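Local coordinates for protein synthesis inhibitor, putative (Thermotoga maritima, PDB 2B33), which probably acts as a deaminase of the RutC (YjgF-like) family, binds calcium, and assembles as a trimer, at residues V89-M94 against V127-E132. Residues are numbered along the deposited sequence; the frame is centred on the assembly and turned at random.
Sequences VFTTSM and VEIEIE
Glu-132 OE1 is held twice, both times by the second subunit of the trimer: a salt bridge from its Lys-86 and a hydrogen bond with its Ser-116 hydroxyl. CG of Glu-132 sits in the crowded position between backbone N and carbonyl carbon (chi1 65°), and the chain runs on extended, so the carboxylate passes the edge of the Phe-90 ring. Glu-132 CD lies 4.0 Å from Phe-90 CE2, with ring and carboxylate planes 68° apart. An alanine at Phe-90 would probably leave this glutamate less firmly placed and would be likely to weaken the packing against Val-118 of the second subunit.

The backbone beneath is regular antiparallel pairing. Phe-90 and Glu-130 form the hydrogen-bonded pair: Phe-90 N to Glu-130 O is short and nearly straight at 2.7 Å, 170° at the hydrogen, while Glu-130 N returns to Phe-90 O at 2.9 Å. This joins strands 84-91 and 129-136, neighbours in the mixed sheet of the YjgF-like fold. The face carrying Phe-90 and Glu-130 meets the second subunit; Ile-129 and Ile-131, on the reverse, pack on helix 59-76.

On that helix-covered face Ile-129, its CG1 anti to the backbone N, rests CD1 against both Val-89 CG1 and Thr-91 CG2, tightly, at 3.4 Å from each. Val-89 CG2 lies alongside Ile-131 CG1. Past the strand ends the pairing frays: Thr-92 N makes a weak, bent bond to Glu-128 O, 3.4 Å long, and Glu-128 turns its carboxylate away to a salt bridge with Lys-62.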
loop_
_atom_site.group_PDB
_atom_site.type_symbol
_atom_site.label_atom_id
_atom_site.label_comp_id
_atom_site.label_asym_id
_atom_site.label_seq_id
_atom_site.Cartn_x
_atom_site.Cartn_y
_atom_site.Cartn_z
ATOM N N VAL A 89 6.146 -0.436 -6.100
ATOM C CA VAL A 89 6.371 0.131 -7.420
ATOM C C VAL A 89 5.058 0.040 -8.189
ATOM O O VAL A 89 4.453 -1.038 -8.268
ATOM C CB VAL A 89 7.436 -0.654 -8.230
ATOM C CG1 VAL A 89 7.623 -0.053 -9.627
ATOM C CG2 VAL A 89 8.771 -0.687 -7.506
ATOM N N PHE A 90 4.626 1.172 -8.749
ATOM C CA PHE A 90 3.453 1.232 -9.607
ATOM C C PHE A 90 3.994 1.560 -10.977
ATOM O O PHE A 90 4.914 2.373 -11.076
ATOM C CB PHE A 90 2.502 2.347 -9.193
ATOM C CG PHE A 90 1.994 2.230 -7.788
ATOM C CD1 PHE A 90 0.943 1.364 -7.487
ATOM C CD2 PHE A 90 2.544 3.008 -6.768
ATOM C CE1 PHE A 90 0.457 1.256 -6.183
ATOM C CE2 PHE A 90 2.066 2.912 -5.464
ATOM C CZ PHE A 90 1.017 2.035 -5.170
ATOM N N THR A 91 3.438 0.926 -12.016
ATOM C CA THR A 91 3.802 1.194 -13.414
ATOM C C THR A 91 2.557 1.131 -14.284
ATOM O O THR A 91 1.482 0.805 -13.807
ATOM C CB THR A 91 4.858 0.187 -13.987
ATOM O OG1 THR A 91 4.381 -1.160 -13.874
ATOM C CG2 THR A 91 6.160 0.307 -13.253
ATOM N N THR A 92 2.694 1.499 -15.550
ATOM C CA THR A 92 1.594 1.376 -16.512
ATOM C C THR A 92 1.743 0.101 -17.344
ATOM O O THR A 92 0.820 -0.272 -18.062
ATOM C CB THR A 92 1.486 2.606 -17.429
ATOM O OG1 THR A 92 2.781 2.931 -17.950
ATOM C CG2 THR A 92 0.935 3.786 -16.644
ATOM N N SER A 93 2.891 -0.570 -17.226
ATOM C CA SER A 93 3.161 -1.785 -17.978
ATOM C C SER A 93 4.222 -2.650 -17.319
ATOM O O SER A 93 5.254 -2.142 -16.894
ATOM C CB SER A 93 3.668 -1.428 -19.369
ATOM O OG SER A 93 4.035 -2.596 -20.085
ATOM N N MET A 94 3.983 -3.962 -17.280
ATOM C CA MET A 94 4.968 -4.911 -16.751
ATOM C C MET A 94 6.182 -5.119 -17.662
ATOM O O MET A 94 7.201 -5.660 -17.198
ATOM C CB MET A 94 4.327 -6.260 -16.397
ATOM C CG MET A 94 3.545 -6.224 -15.107
ATOM S SD MET A 94 4.579 -5.790 -13.706
ATOM C CE MET A 94 3.337 -5.546 -12.503
ATOM N N VAL A 127 2.445 9.649 -16.022
ATOM C CA VAL A 127 3.762 9.015 -15.947
ATOM C C VAL A 127 3.620 7.486 -16.013
ATOM O O VAL A 127 2.518 6.948 -15.905
ATOM C CB VAL A 127 4.580 9.417 -14.676
ATOM C CG1 VAL A 127 4.761 10.927 -14.621
ATOM C CG2 VAL A 127 3.970 8.858 -13.382
ATOM N N GLU A 128 4.750 6.806 -16.178
ATOM C CA GLU A 128 4.810 5.348 -16.311
ATOM C C GLU A 128 5.432 4.621 -15.113
ATOM O O GLU A 128 5.431 3.391 -15.064
ATOM C CB GLU A 128 5.588 5.039 -17.586
ATOM C CG GLU A 128 4.801 5.472 -18.828
ATOM C CD GLU A 128 5.602 6.255 -19.835
ATOM O OE1 GLU A 128 6.544 6.957 -19.430
ATOM O OE2 GLU A 128 5.238 6.217 -21.036
ATOM N N ILE A 129 5.941 5.372 -14.148
ATOM C CA ILE A 129 6.586 4.782 -12.981
ATOM C C ILE A 129 6.333 5.685 -11.764
ATOM O O ILE A 129 6.387 6.916 -11.867
ATOM C CB ILE A 129 8.119 4.520 -13.268
ATOM C CG1 ILE A 129 8.846 3.874 -12.089
ATOM C CG2 ILE A 129 8.846 5.791 -13.666
ATOM C CD1 ILE A 129 8.460 2.437 -11.824
ATOM N N GLU A 130 5.996 5.057 -10.638
ATOM C CA GLU A 130 5.793 5.753 -9.376
ATOM C C GLU A 130 6.175 4.781 -8.275
ATOM O O GLU A 130 5.761 3.621 -8.314
ATOM C CB GLU A 130 4.349 6.241 -9.199
ATOM C CG GLU A 130 4.107 6.972 -7.867
ATOM C CD GLU A 130 2.718 7.561 -7.722
ATOM O OE1 GLU A 130 1.966 7.603 -8.705
ATOM O OE2 GLU A 130 2.371 7.995 -6.608
ATOM N N ILE A 131 6.969 5.258 -7.312
ATOM C CA ILE A 131 7.457 4.429 -6.210
ATOM C C ILE A 131 7.292 5.131 -4.854
ATOM O O ILE A 131 7.747 6.261 -4.667
ATOM C CB ILE A 131 8.950 4.040 -6.402
ATOM C CG1 ILE A 131 9.159 3.374 -7.773
ATOM C CG2 ILE A 131 9.414 3.118 -5.256
ATOM C CD1 ILE A 131 10.601 3.059 -8.146
ATOM N N GLU A 132 6.634 4.439 -3.926
ATOM C CA GLU A 132 6.442 4.898 -2.557
ATOM C C GLU A 132 7.217 3.933 -1.685
ATOM O O GLU A 132 7.635 2.876 -2.155
ATOM C CB GLU A 132 4.966 4.894 -2.147
ATOM C CG GLU A 132 4.316 3.514 -2.103
ATOM C CD GLU A 132 2.885 3.526 -1.612
ATOM O OE1 GLU A 132 2.290 4.609 -1.434
ATOM O OE2 GLU A 132 2.353 2.422 -1.393
#